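Fimbrial subunit CupB6 (Pseudomonas aeruginosa, PDB 5CYL) forms the adhesive tip of a chaperone-usher pilus and is probably involved in attachment of the bacterium to surfaces and in biofilm formation. Local coordinates at residues S65-P70 with G148-N153; V143-G148 with I189-I194; V219-V224 with A318-I323; P270-L275 with G284-N289; K207-E212 with S246-L251. One frame throughout, in Å; residues are numbered along the deposited sequence.

Contacts 1 and 2 lie together in the N-terminal half and share G148, with centres 11 Å apart; contacts 3 and 4 form a second pair in the C-terminal half, centres 10 Å apart. Contact 1 is a polar strand end, partly open to solvent, whereas contact 2 joins a loop to a one-turn helix by packing with no hydrogen bond across it. Contact 3 is buried and dominated by apolar side chains of strands that share no hydrogen bond. Contact 4, partly buried, adds a short bridge to strand 283-289, whose other edge bonds to strand 311-322 of contact 3. Contact 5, between the two pairs and partly exposed, is held by a disulfide and two backbone bonds.

Contact 1. Residues S65-P70 with G148-N153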
# COMPACT_ATOMS: atom_id res chain seq x y z
N SER A 65 -10.46 -9.87 22.48
CA SER A 65 -11.42 -10.99 22.38
C SER A 65 -12.05 -11.01 21.00
O SER A 65 -11.92 -10.07 20.19
CB SER A 65 -12.51 -10.89 23.45
OG SER A 65 -13.04 -9.59 23.46
N GLY A 66 -12.73 -12.10 20.70
CA GLY A 66 -13.42 -12.23 19.40
C GLY A 66 -12.56 -12.89 18.36
O GLY A 66 -12.96 -13.05 17.21
N VAL A 67 -11.37 -13.29 18.78
CA VAL A 67 -10.48 -14.15 18.02
C VAL A 67 -9.72 -15.02 19.04
O VAL A 67 -9.28 -14.54 20.06
CB VAL A 67 -9.48 -13.36 17.15
CG1 VAL A 67 -8.47 -14.29 16.51
CG2 VAL A 67 -10.22 -12.56 16.09
N GLY A 68 -9.64 -16.31 18.77
CA GLY A 68 -9.01 -17.25 19.69
C GLY A 68 -7.51 -17.08 19.87
O GLY A 68 -7.02 -17.26 20.95
N TYR A 69 -6.78 -16.73 18.81
CA TYR A 69 -5.31 -16.76 18.87
C TYR A 69 -4.66 -15.61 18.15
O TYR A 69 -5.26 -15.09 17.21
CB TYR A 69 -4.84 -18.01 18.20
CG TYR A 69 -5.09 -19.24 19.02
CD1 TYR A 69 -4.15 -19.69 19.98
CD2 TYR A 69 -6.24 -19.99 18.84
CE1 TYR A 69 -4.35 -20.86 20.74
CE2 TYR A 69 -6.44 -21.17 19.59
CZ TYR A 69 -5.50 -21.61 20.54
OH TYR A 69 -5.72 -22.77 21.27
N PRO A 70 -3.42 -15.22 18.53
CA PRO A 70 -2.89 -14.08 17.81
C PRO A 70 -2.29 -14.41 16.45
O PRO A 70 -2.03 -15.55 16.13
CB PRO A 70 -1.81 -13.56 18.73
CG PRO A 70 -1.30 -14.78 19.38
CD PRO A 70 -2.52 -15.62 19.62
N GLY A 148 -12.63 -8.72 11.00
CA GLY A 148 -13.42 -9.66 11.80
C GLY A 148 -14.14 -9.07 12.98
O GLY A 148 -14.40 -7.88 13.05
N SER A 149 -14.48 -9.93 13.93
CA SER A 149 -15.20 -9.52 15.12
C SER A 149 -14.31 -9.25 16.32
O SER A 149 -14.80 -9.07 17.44
CB SER A 149 -16.27 -10.56 15.47
OG SER A 149 -15.69 -11.83 15.67
N ALA A 150 -13.00 -9.24 16.11
CA ALA A 150 -12.07 -9.04 17.22
C ALA A 150 -12.31 -7.68 17.91
O ALA A 150 -12.46 -6.65 17.26
CB ALA A 150 -10.64 -9.12 16.73
N THR A 151 -12.34 -7.72 19.24
CA THR A 151 -12.60 -6.54 20.05
C THR A 151 -11.50 -6.28 21.07
O THR A 151 -11.00 -7.21 21.70
CB THR A 151 -13.97 -6.59 20.76
OG1 THR A 151 -14.10 -7.82 21.45
CG2 THR A 151 -15.09 -6.49 19.76
N LEU A 152 -11.12 -5.02 21.21
CA LEU A 152 -10.11 -4.58 22.17
C LEU A 152 -10.73 -4.15 23.52
O LEU A 152 -11.46 -3.15 23.58
CB LEU A 152 -9.31 -3.40 21.59
CG LEU A 152 -8.25 -2.81 22.56
CD1 LEU A 152 -7.22 -3.91 22.84
CD2 LEU A 152 -7.59 -1.52 22.05
N ASN A 153 -10.39 -4.86 24.60
CA ASN A 153 -10.93 -4.53 25.93
C ASN A 153 -9.89 -3.96 26.87
O ASN A 153 -8.87 -4.58 27.13
CB ASN A 153 -11.56 -5.76 26.55
CG ASN A 153 -12.44 -6.51 25.57
OD1 ASN A 153 -13.57 -6.11 25.29
ND2 ASN A 153 -11.93 -7.61 25.08
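S65 and T151 pair antiparallel where strand 56-65 ends and strand 151-160 begins, through two backbone hydrogen bonds. S65 N reaches T151 O at 2.8 Å, and T151 N returns to S65 O at 2.6 Å. The same S65 O also takes a CA-H...O contact from A150 CA at 3.1 Å. The S65 hydroxyl carries the side-chain chemistry: its OG stands between the backbone N and the carbonyl carbon (chi1 49°), where two groups of the opposite strand meet it. N153 ND2 donates to S65 OG at 2.8 Å, nearly straight and with the oxygen only 5° out of the amide plane. T151 OG1 lies 2.9 Å from S65 OG, a bond whose direction is open. The N153 amide is held at both ends, since ND2 also bonds N63 OD1 and OD1 bonds S187 OG, a residue of strand 185-189. Beyond the strand, the chain turns at G66, whose O receives a weak bond from S149 OG (3.4 Å). V67 CG2 rests against A150 CB at 3.5 Å. The contact is mainly polar: the N153 amide, its rotation probably set by these partners, links strands 56-65, 151-160 and 185-189.

Contact 2. Residues V143-G148 with I189-I194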
# COMPACT_ATOMS: atom_id res chain seq x y z
N VAL A 143 -5.37 1.72 6.45
CA VAL A 143 -5.90 0.85 7.50
C VAL A 143 -6.94 1.63 8.26
O VAL A 143 -6.68 2.72 8.76
CB VAL A 143 -4.79 0.37 8.45
CG1 VAL A 143 -5.38 -0.30 9.68
CG2 VAL A 143 -3.84 -0.57 7.73
N THR A 144 -8.15 1.09 8.31
CA THR A 144 -9.23 1.75 9.03
C THR A 144 -9.78 0.94 10.19
O THR A 144 -10.40 1.50 11.11
CB THR A 144 -10.38 2.10 8.09
OG1 THR A 144 -10.83 0.90 7.47
CG2 THR A 144 -9.90 3.09 7.00
N SER A 145 -9.59 -0.37 10.16
CA SER A 145 -10.22 -1.23 11.14
C SER A 145 -9.49 -2.56 11.28
O SER A 145 -8.67 -2.92 10.46
CB SER A 145 -11.67 -1.45 10.75
OG SER A 145 -12.19 -2.59 11.38
N VAL A 146 -9.77 -3.24 12.37
CA VAL A 146 -9.35 -4.62 12.54
C VAL A 146 -10.30 -5.47 11.71
O VAL A 146 -11.46 -5.13 11.57
CB VAL A 146 -9.38 -5.05 14.02
CG1 VAL A 146 -8.68 -3.99 14.84
CG2 VAL A 146 -10.79 -5.24 14.52
N SER A 147 -9.79 -6.55 11.15
CA SER A 147 -10.62 -7.51 10.43
C SER A 147 -11.44 -8.32 11.41
O SER A 147 -10.99 -8.61 12.50
CB SER A 147 -9.74 -8.40 9.53
OG SER A 147 -10.07 -9.78 9.60
N GLY A 148 -12.63 -8.72 11.00
CA GLY A 148 -13.42 -9.66 11.80
C GLY A 148 -14.14 -9.07 12.98
O GLY A 148 -14.40 -7.88 13.05
N ILE A 189 -14.53 -1.95 19.29
CA ILE A 189 -14.74 -2.86 18.16
C ILE A 189 -14.47 -2.19 16.82
O ILE A 189 -14.85 -1.05 16.60
CB ILE A 189 -16.17 -3.42 18.17
CG1 ILE A 189 -16.68 -3.58 19.60
CG2 ILE A 189 -16.22 -4.77 17.46
CD1 ILE A 189 -18.04 -4.22 19.72
N GLY A 190 -13.81 -2.92 15.94
CA GLY A 190 -13.57 -2.45 14.58
C GLY A 190 -12.75 -1.18 14.49
O GLY A 190 -11.63 -1.13 15.04
N PRO A 191 -13.32 -0.14 13.75
CA PRO A 191 -12.43 1.03 13.63
C PRO A 191 -12.10 1.70 14.96
O PRO A 191 -11.09 2.36 15.07
CB PRO A 191 -13.22 2.00 12.73
CG PRO A 191 -14.64 1.63 12.94
CD PRO A 191 -14.60 0.14 13.00
N ALA A 192 -12.97 1.52 15.95
CA ALA A 192 -12.77 2.12 17.27
C ALA A 192 -11.47 1.67 17.94
O ALA A 192 -10.78 2.47 18.56
CB ALA A 192 -13.95 1.83 18.18
N SER A 193 -11.13 0.38 17.78
CA SER A 193 -9.89 -0.15 18.34
C SER A 193 -8.70 0.55 17.67
O SER A 193 -7.75 0.96 18.33
CB SER A 193 -9.80 -1.66 18.13
OG SER A 193 -9.84 -1.98 16.75
N ILE A 194 -8.80 0.69 16.35
CA ILE A 194 -7.80 1.41 15.55
C ILE A 194 -7.78 2.91 15.87
O ILE A 194 -6.71 3.53 15.87
CB ILE A 194 -8.04 1.19 14.04
CG1 ILE A 194 -7.77 -0.28 13.68
CG2 ILE A 194 -7.16 2.10 13.20
CD1 ILE A 194 -6.30 -0.65 13.68
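S145 and P191 bring the backbones nearest, CA to CA 4.0 Å, as the irregular chain 143-148 passes the first turn of helix 191-194 without a hydrogen bond between them. T144 O lies against P191 CA at 3.3 Å, a CA-H...O contact. The I194 side chain does most of the apolar packing: its CG1 lies 3.7 Å from S145 CA. I194 CG1 also meets V146 CG1 at 4.0 Å, the two side chains running antiparallel past one another. Chi2 of -73° turns I194 CD1 to V143 CG1, 4.1 Å away, with the two side chains roughly perpendicular. The two serine hydroxyls bond within their own segments. S145 OG donates to V146 O at 2.6 Å, and S193 OG turns back to G190 O at 2.6 Å. V146 and S193 both touch W64 of strand 56-65, while I194 leans on Y85 of strand 83-90. G190, with positive phi, occupies the N-cap position ahead of P191. This is a single helical turn following an edge strand, with a crossing loop laid over its start; it contacts both sheets of the N-terminal half, consistent with a place between the layers of a beta sandwich.

Contact 3. Residues V219-V224 with A318-I323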
# COMPACT_ATOMS: atom_id res chain seq x y z
N VAL A 219 11.08 8.91 -32.62
CA VAL A 219 12.06 7.92 -32.98
C VAL A 219 12.29 8.03 -34.48
O VAL A 219 11.34 8.06 -35.27
CB VAL A 219 11.60 6.52 -32.57
CG1 VAL A 219 12.71 5.50 -32.77
CG2 VAL A 219 11.13 6.52 -31.12
N LYS A 220 13.56 8.13 -34.85
CA LYS A 220 13.92 8.25 -36.25
C LYS A 220 14.34 6.89 -36.78
O LYS A 220 15.32 6.29 -36.34
CB LYS A 220 15.04 9.28 -36.46
CG LYS A 220 14.70 10.68 -35.96
CD LYS A 220 15.27 11.79 -36.86
CE LYS A 220 14.50 13.10 -36.68
NZ LYS A 220 14.59 14.07 -37.82
N LEU A 221 13.58 6.40 -37.73
CA LEU A 221 13.87 5.08 -38.22
C LEU A 221 14.85 5.21 -39.37
O LEU A 221 15.48 4.24 -39.76
CB LEU A 221 12.57 4.36 -38.61
CG LEU A 221 11.61 4.07 -37.45
CD1 LEU A 221 10.32 3.51 -38.01
CD2 LEU A 221 12.20 3.14 -36.38
N GLY A 222 14.98 6.41 -39.90
CA GLY A 222 15.91 6.67 -41.02
C GLY A 222 15.39 6.27 -42.40
O GLY A 222 14.19 6.12 -42.60
N SER A 223 16.28 6.19 -43.37
CA SER A 223 15.84 5.92 -44.74
C SER A 223 16.34 4.58 -45.16
O SER A 223 17.50 4.25 -44.87
CB SER A 223 16.35 6.97 -45.72
OG SER A 223 15.56 8.12 -45.59
N VAL A 224 15.48 3.80 -45.83
CA VAL A 224 15.86 2.47 -46.31
C VAL A 224 15.34 2.26 -47.72
O VAL A 224 14.22 2.62 -48.05
CB VAL A 224 15.34 1.34 -45.37
CG1 VAL A 224 16.00 1.40 -44.00
CG2 VAL A 224 13.87 1.46 -45.19
N ALA A 318 12.55 -0.45 -32.48
CA ALA A 318 11.61 -0.33 -33.60
C ALA A 318 12.29 -0.46 -34.97
O ALA A 318 13.46 -0.12 -35.12
CB ALA A 318 10.86 0.98 -33.50
N ALA A 319 11.53 -0.96 -35.94
CA ALA A 319 12.03 -1.10 -37.30
C ALA A 319 10.89 -1.12 -38.29
O ALA A 319 9.73 -1.33 -37.92
CB ALA A 319 12.89 -2.34 -37.47
N TYR A 320 11.21 -0.84 -39.54
CA TYR A 320 10.27 -1.04 -40.64
C TYR A 320 10.11 -2.53 -40.96
O TYR A 320 11.07 -3.30 -40.89
CB TYR A 320 10.78 -0.30 -41.87
CG TYR A 320 10.56 1.18 -41.76
CD1 TYR A 320 9.26 1.69 -41.66
CD2 TYR A 320 11.62 2.06 -41.76
CE1 TYR A 320 9.02 3.05 -41.56
CE2 TYR A 320 11.41 3.43 -41.64
CZ TYR A 320 10.12 3.92 -41.54
OH TYR A 320 9.88 5.29 -41.47
N ILE A 321 8.90 -2.93 -41.30
CA ILE A 321 8.68 -4.31 -41.75
C ILE A 321 7.98 -4.29 -43.08
O ILE A 321 7.11 -3.44 -43.32
CB ILE A 321 7.86 -5.11 -40.73
CG1 ILE A 321 7.96 -6.61 -41.02
CG2 ILE A 321 6.42 -4.61 -40.70
CD1 ILE A 321 7.22 -7.50 -40.05
N ARG A 322 8.33 -5.21 -43.96
CA ARG A 322 7.65 -5.27 -45.24
C ARG A 322 6.40 -6.14 -45.21
O ARG A 322 6.48 -7.35 -44.98
CB ARG A 322 8.60 -5.78 -46.28
CG ARG A 322 7.96 -5.92 -47.65
CD ARG A 322 8.75 -6.89 -48.49
NE ARG A 322 7.97 -7.35 -49.62
CZ ARG A 322 8.50 -7.95 -50.68
NH1 ARG A 322 9.81 -8.18 -50.74
NH2 ARG A 322 7.70 -8.33 -51.66
N ILE A 323 5.25 -5.55 -45.48
CA ILE A 323 4.04 -6.37 -45.49
C ILE A 323 3.47 -6.65 -46.88
O ILE A 323 2.79 -7.65 -47.01
CB ILE A 323 2.94 -5.85 -44.57
CG1 ILE A 323 2.46 -4.53 -45.16
CG2 ILE A 323 3.46 -5.80 -43.13
CD1 ILE A 323 1.62 -3.63 -44.28
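L221 is the bump of this contact, and the hollow is the step between A318 and the face of the Y320 ring. CD1 of L221 sits over one face of the Y320 ring, 3.8 Å from its centroid and 19° off the normal, a CH-pi contact shifted toward the rim. L221 CB comes up beside it, 3.4 Å from Y320 CE2. The leucine reaches this far because CD1 is anti to CA (chi2 173°), carrying that methyl outward over the ring. The other methyl drops beside the small A318, L221 CD2 lying 3.8 Å from A318 CB. A318 and Y320 thus form a low step and a tall one on the same strand face, with L221 fitted against both. V224 closes the contact farther along its strand, CG2 approaching Y320 CD2 obliquely at 4.1 Å, while G222 O lies at the ring edge near its plane, 4.0 Å from CE2. The phenol does not end loosely: Y320 OH bonds A334 O. I285 of the neighbouring strand touches both L221 and Y320, and F356 packs on A318, so the hollow is lined from several strands. The strand axes lie 7.8 Å apart at 42°, with no hydrogen bond between them: this is face-to-face packing across the C-terminal beta sandwich. Strand 215-225 pairs in parallel with 352-361, which runs antiparallel to 332-343 on its other edge, a topology consistent with the donor-strand-complemented immunoglobulin-like fold of chaperone-usher pilins.

Contact 4. Residues P270-L275 with G284-N289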
# COMPACT_ATOMS: atom_id res chain seq x y z
N PRO A 270 -2.11 -7.06 -34.90
CA PRO A 270 -1.80 -5.78 -34.23
C PRO A 270 -0.33 -5.56 -33.88
O PRO A 270 0.03 -4.49 -33.43
CB PRO A 270 -2.61 -5.85 -32.94
CG PRO A 270 -3.29 -7.17 -32.94
CD PRO A 270 -2.63 -8.04 -33.94
N THR A 271 0.50 -6.56 -34.10
CA THR A 271 1.93 -6.30 -34.07
C THR A 271 2.43 -5.30 -35.12
O THR A 271 3.46 -4.69 -34.92
CB THR A 271 2.75 -7.56 -34.21
OG1 THR A 271 2.34 -8.28 -35.38
CG2 THR A 271 2.53 -8.37 -32.99
N ILE A 272 1.70 -5.08 -36.20
CA ILE A 272 2.14 -4.18 -37.26
C ILE A 272 1.50 -2.82 -37.00
O ILE A 272 0.28 -2.69 -37.10
CB ILE A 272 1.72 -4.68 -38.69
CG1 ILE A 272 1.90 -6.18 -38.90
CG2 ILE A 272 2.50 -3.93 -39.76
CD1 ILE A 272 3.33 -6.58 -38.94
N LEU A 273 2.33 -1.84 -36.68
CA LEU A 273 1.88 -0.46 -36.63
C LEU A 273 1.76 0.13 -38.05
O LEU A 273 2.63 -0.04 -38.89
CB LEU A 273 2.86 0.33 -35.82
CG LEU A 273 2.53 1.77 -35.46
CD1 LEU A 273 1.21 1.89 -34.75
CD2 LEU A 273 3.63 2.35 -34.61
N SER A 274 0.69 0.87 -38.29
CA SER A 274 0.38 1.37 -39.63
C SER A 274 1.23 2.58 -39.96
O SER A 274 1.60 3.32 -39.07
CB SER A 274 -1.11 1.75 -39.68
OG SER A 274 -1.34 3.15 -39.86
N LEU A 275 1.48 2.81 -41.24
CA LEU A 275 2.11 4.08 -41.67
C LEU A 275 1.01 5.12 -41.96
O LEU A 275 -0.08 4.74 -42.38
CB LEU A 275 2.99 3.89 -42.90
CG LEU A 275 4.19 2.95 -42.83
CD1 LEU A 275 4.89 2.98 -44.18
CD2 LEU A 275 5.20 3.26 -41.71
N GLY A 284 5.12 -1.53 -42.73
CA GLY A 284 4.63 -1.17 -41.44
C GLY A 284 5.78 -1.01 -40.50
O GLY A 284 6.94 -1.18 -40.89
N ILE A 285 5.45 -0.72 -39.24
CA ILE A 285 6.47 -0.63 -38.19
C ILE A 285 6.26 -1.74 -37.13
O ILE A 285 5.14 -1.99 -36.70
CB ILE A 285 6.43 0.75 -37.56
CG1 ILE A 285 6.91 1.77 -38.56
CG2 ILE A 285 7.32 0.81 -36.36
CD1 ILE A 285 6.54 3.17 -38.18
N VAL A 286 7.33 -2.41 -36.73
CA VAL A 286 7.24 -3.35 -35.60
C VAL A 286 8.05 -2.88 -34.39
O VAL A 286 9.18 -2.46 -34.55
CB VAL A 286 7.64 -4.79 -35.97
CG1 VAL A 286 6.54 -5.44 -36.78
CG2 VAL A 286 8.93 -4.80 -36.74
N VAL A 287 7.50 -2.99 -33.18
CA VAL A 287 8.23 -2.62 -31.97
C VAL A 287 8.40 -3.81 -31.04
O VAL A 287 7.42 -4.47 -30.65
CB VAL A 287 7.52 -1.52 -31.20
CG1 VAL A 287 8.44 -0.93 -30.14
CG2 VAL A 287 7.08 -0.45 -32.16
N LYS A 288 9.65 -4.05 -30.66
CA LYS A 288 9.95 -5.20 -29.84
C LYS A 288 10.19 -4.86 -28.35
O LYS A 288 11.01 -4.01 -28.03
CB LYS A 288 11.13 -5.90 -30.43
CG LYS A 288 11.50 -7.10 -29.63
CD LYS A 288 12.93 -7.42 -29.95
CE LYS A 288 13.24 -8.78 -29.43
NZ LYS A 288 14.62 -9.20 -29.80
N ASN A 289 9.46 -5.54 -27.46
CA ASN A 289 9.55 -5.37 -26.01
C ASN A 289 10.82 -6.07 -25.54
O ASN A 289 11.00 -7.27 -25.72
CB ASN A 289 8.28 -5.92 -25.34
CG ASN A 289 8.32 -5.93 -23.80
OD1 ASN A 289 9.37 -6.11 -23.17
ND2 ASN A 289 7.17 -5.77 -23.21
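L273 and I285 make a single antiparallel bridge, by which the loop between strands 255-260 and 283-289 attaches to the edge of the latter. Two backbone bonds define this hydrogen-bonded pair: L273 N to I285 O at 2.8 Å, and I285 N to L273 O at 2.9 Å. The second bond meets a lone pair of L273 O in the carbonyl plane. Between the paired side chains, CB of L273 lies 4.0 Å from CB of I285. On one flank of the bridge, I272 and V286 lie alongside each other and point the same way, with I272 CD1 4.0 Å from V286 CG1. The latter methyl also meets T271 O at 3.7 Å. G284, without a side chain, lets the loop come close: I272 CG2 lies 3.9 Å from G284 CA, and L273 O lies 3.4 Å from G284 CA. On the other flank, L275 reaches across, its CD2 3.8 Å from I285 CD1, the two side chains crossing at about a right angle. S274, between the two leucines, has its N bonded to D260 OD2, which ties the loop to the end of strand 255-260. The opposite edge of strand 283-289 is taken by 311-322, through the backbones of G284 with I321 and V286 with A319. L273 and I285 rest together on F356 of strand 352-361, and L275 touches Y320, so the loop closes over the apolar core beside these strands.

Contact 5. Residues K207-E212 with S246-L251; sequences KKCKVE and SECAAL
C209 and C248 are joined by a disulfide, SG to SG 2.1 Å, which fixes the two loops at their nearest point. Both SG atoms lie anti to their carbonyl carbons, with a chi3 of 107° across the sulphurs. A backbone bond lies before and after C209. A249 N donates to K208 O at 3.2 Å, from above the carbonyl plane, 49° out of it. K210 N donates to S246 O, also at 3.2 Å and nearly along the C=O axis. Outside these, the aliphatic parts of two lysines pack against the second loop. The K207 chain crosses L251, its CD 3.5 Å from L251 CB. At the other end, K210 CD lies 3.7 Å from E247 OE1, while K210 NZ and E247 OE2 stay 5.1 Å apart, too far for a salt bridge. E247 has a positive phi, which turns the chain just ahead of the bonded cysteine. In the next shell, C209 rests on L245 and P254, C248 packs on A312 and shares a backbone bond with D310, and K207 NZ bonds G139 O. K207 also touches L141 and L251 touches L26, so this end faces residues of the N-terminal half and lies near the junction of the two halves. A disulfide between the chain just before strand 215-225 and the chain just after 239-245 is consistent with the one that joins the start of the first strand to the end of the second in chaperone-usher pilin domains.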
# COMPACT_ATOMS: atom_id res chain seq x y z
N LYS A 207 1.20 4.47 -4.37
CA LYS A 207 1.45 3.47 -5.40
C LYS A 207 1.61 4.02 -6.81
O LYS A 207 1.39 3.31 -7.77
CB LYS A 207 0.36 2.41 -5.37
CG LYS A 207 0.27 1.63 -4.07
CD LYS A 207 1.42 0.63 -3.95
CE LYS A 207 1.13 -0.42 -2.89
NZ LYS A 207 -0.14 -1.12 -3.12
N LYS A 208 1.96 5.29 -6.96
CA LYS A 208 1.99 5.89 -8.31
C LYS A 208 3.29 6.58 -8.66
O LYS A 208 4.03 6.97 -7.80
CB LYS A 208 0.81 6.83 -8.49
CG LYS A 208 -0.53 6.10 -8.49
CD LYS A 208 -1.72 6.95 -8.91
CE LYS A 208 -1.95 8.12 -7.98
NZ LYS A 208 -3.20 8.85 -8.32
N CYS A 209 3.57 6.68 -9.94
CA CYS A 209 4.73 7.37 -10.43
C CYS A 209 4.23 8.71 -10.93
O CYS A 209 3.05 8.93 -11.03
CB CYS A 209 5.44 6.59 -11.56
SG CYS A 209 5.91 4.90 -11.13
N LYS A 210 5.16 9.60 -11.25
CA LYS A 210 4.85 10.90 -11.78
C LYS A 210 4.76 10.82 -13.29
O LYS A 210 5.71 10.41 -13.99
CB LYS A 210 5.94 11.88 -11.35
CG LYS A 210 5.89 13.23 -12.05
CD LYS A 210 7.27 13.87 -12.20
CE LYS A 210 7.35 14.65 -13.53
NZ LYS A 210 7.95 16.01 -13.40
N VAL A 211 3.62 11.25 -13.80
CA VAL A 211 3.36 11.25 -15.24
C VAL A 211 3.15 12.65 -15.81
O VAL A 211 2.23 13.34 -15.41
CB VAL A 211 2.12 10.38 -15.56
CG1 VAL A 211 1.82 10.39 -17.06
CG2 VAL A 211 2.32 8.97 -15.06
N GLU A 212 3.99 13.04 -16.75
CA GLU A 212 3.83 14.32 -17.42
C GLU A 212 2.95 14.05 -18.62
O GLU A 212 3.36 13.36 -19.54
CB GLU A 212 5.18 14.92 -17.82
CG GLU A 212 6.12 13.96 -18.55
CD GLU A 212 7.12 14.64 -19.48
OE1 GLU A 212 8.31 14.27 -19.48
OE2 GLU A 212 6.71 15.55 -20.22
N SER A 246 9.37 8.40 -13.69
CA SER A 246 10.27 8.61 -12.54
C SER A 246 9.54 9.13 -11.33
O SER A 246 8.37 9.48 -11.41
CB SER A 246 11.44 9.51 -12.92
OG SER A 246 10.89 10.66 -13.55
N GLU A 247 10.24 9.12 -10.21
CA GLU A 247 9.65 9.48 -8.93
C GLU A 247 8.55 8.49 -8.52
O GLU A 247 7.56 8.86 -7.92
CB GLU A 247 9.11 10.91 -8.96
CG GLU A 247 10.19 11.96 -9.13
CD GLU A 247 9.66 13.38 -9.05
OE1 GLU A 247 8.46 13.58 -8.76
OE2 GLU A 247 10.46 14.30 -9.30
N CYS A 248 8.77 7.23 -8.84
CA CYS A 248 7.83 6.17 -8.52
C CYS A 248 7.84 5.85 -7.04
O CYS A 248 8.89 5.74 -6.43
CB CYS A 248 8.26 4.90 -9.25
SG CYS A 248 7.98 5.00 -11.03
N ALA A 249 6.67 5.61 -6.49
CA ALA A 249 6.54 5.08 -5.10
C ALA A 249 7.16 3.71 -5.00
O ALA A 249 7.12 2.98 -5.98
CB ALA A 249 5.07 5.02 -4.69
N ALA A 250 7.70 3.33 -3.84
CA ALA A 250 8.47 2.06 -3.77
C ALA A 250 7.73 0.86 -4.34
O ALA A 250 8.33 0.03 -4.99
CB ALA A 250 8.94 1.78 -2.35
N LEU A 251 6.43 0.79 -4.06
CA LEU A 251 5.59 -0.36 -4.40
C LEU A 251 4.75 -0.18 -5.66
O LEU A 251 3.92 -1.02 -5.97
CB LEU A 251 4.64 -0.63 -3.25
CG LEU A 251 4.97 -1.80 -2.35
CD1 LEU A 251 6.44 -1.92 -2.06
CD2 LEU A 251 4.18 -1.62 -1.06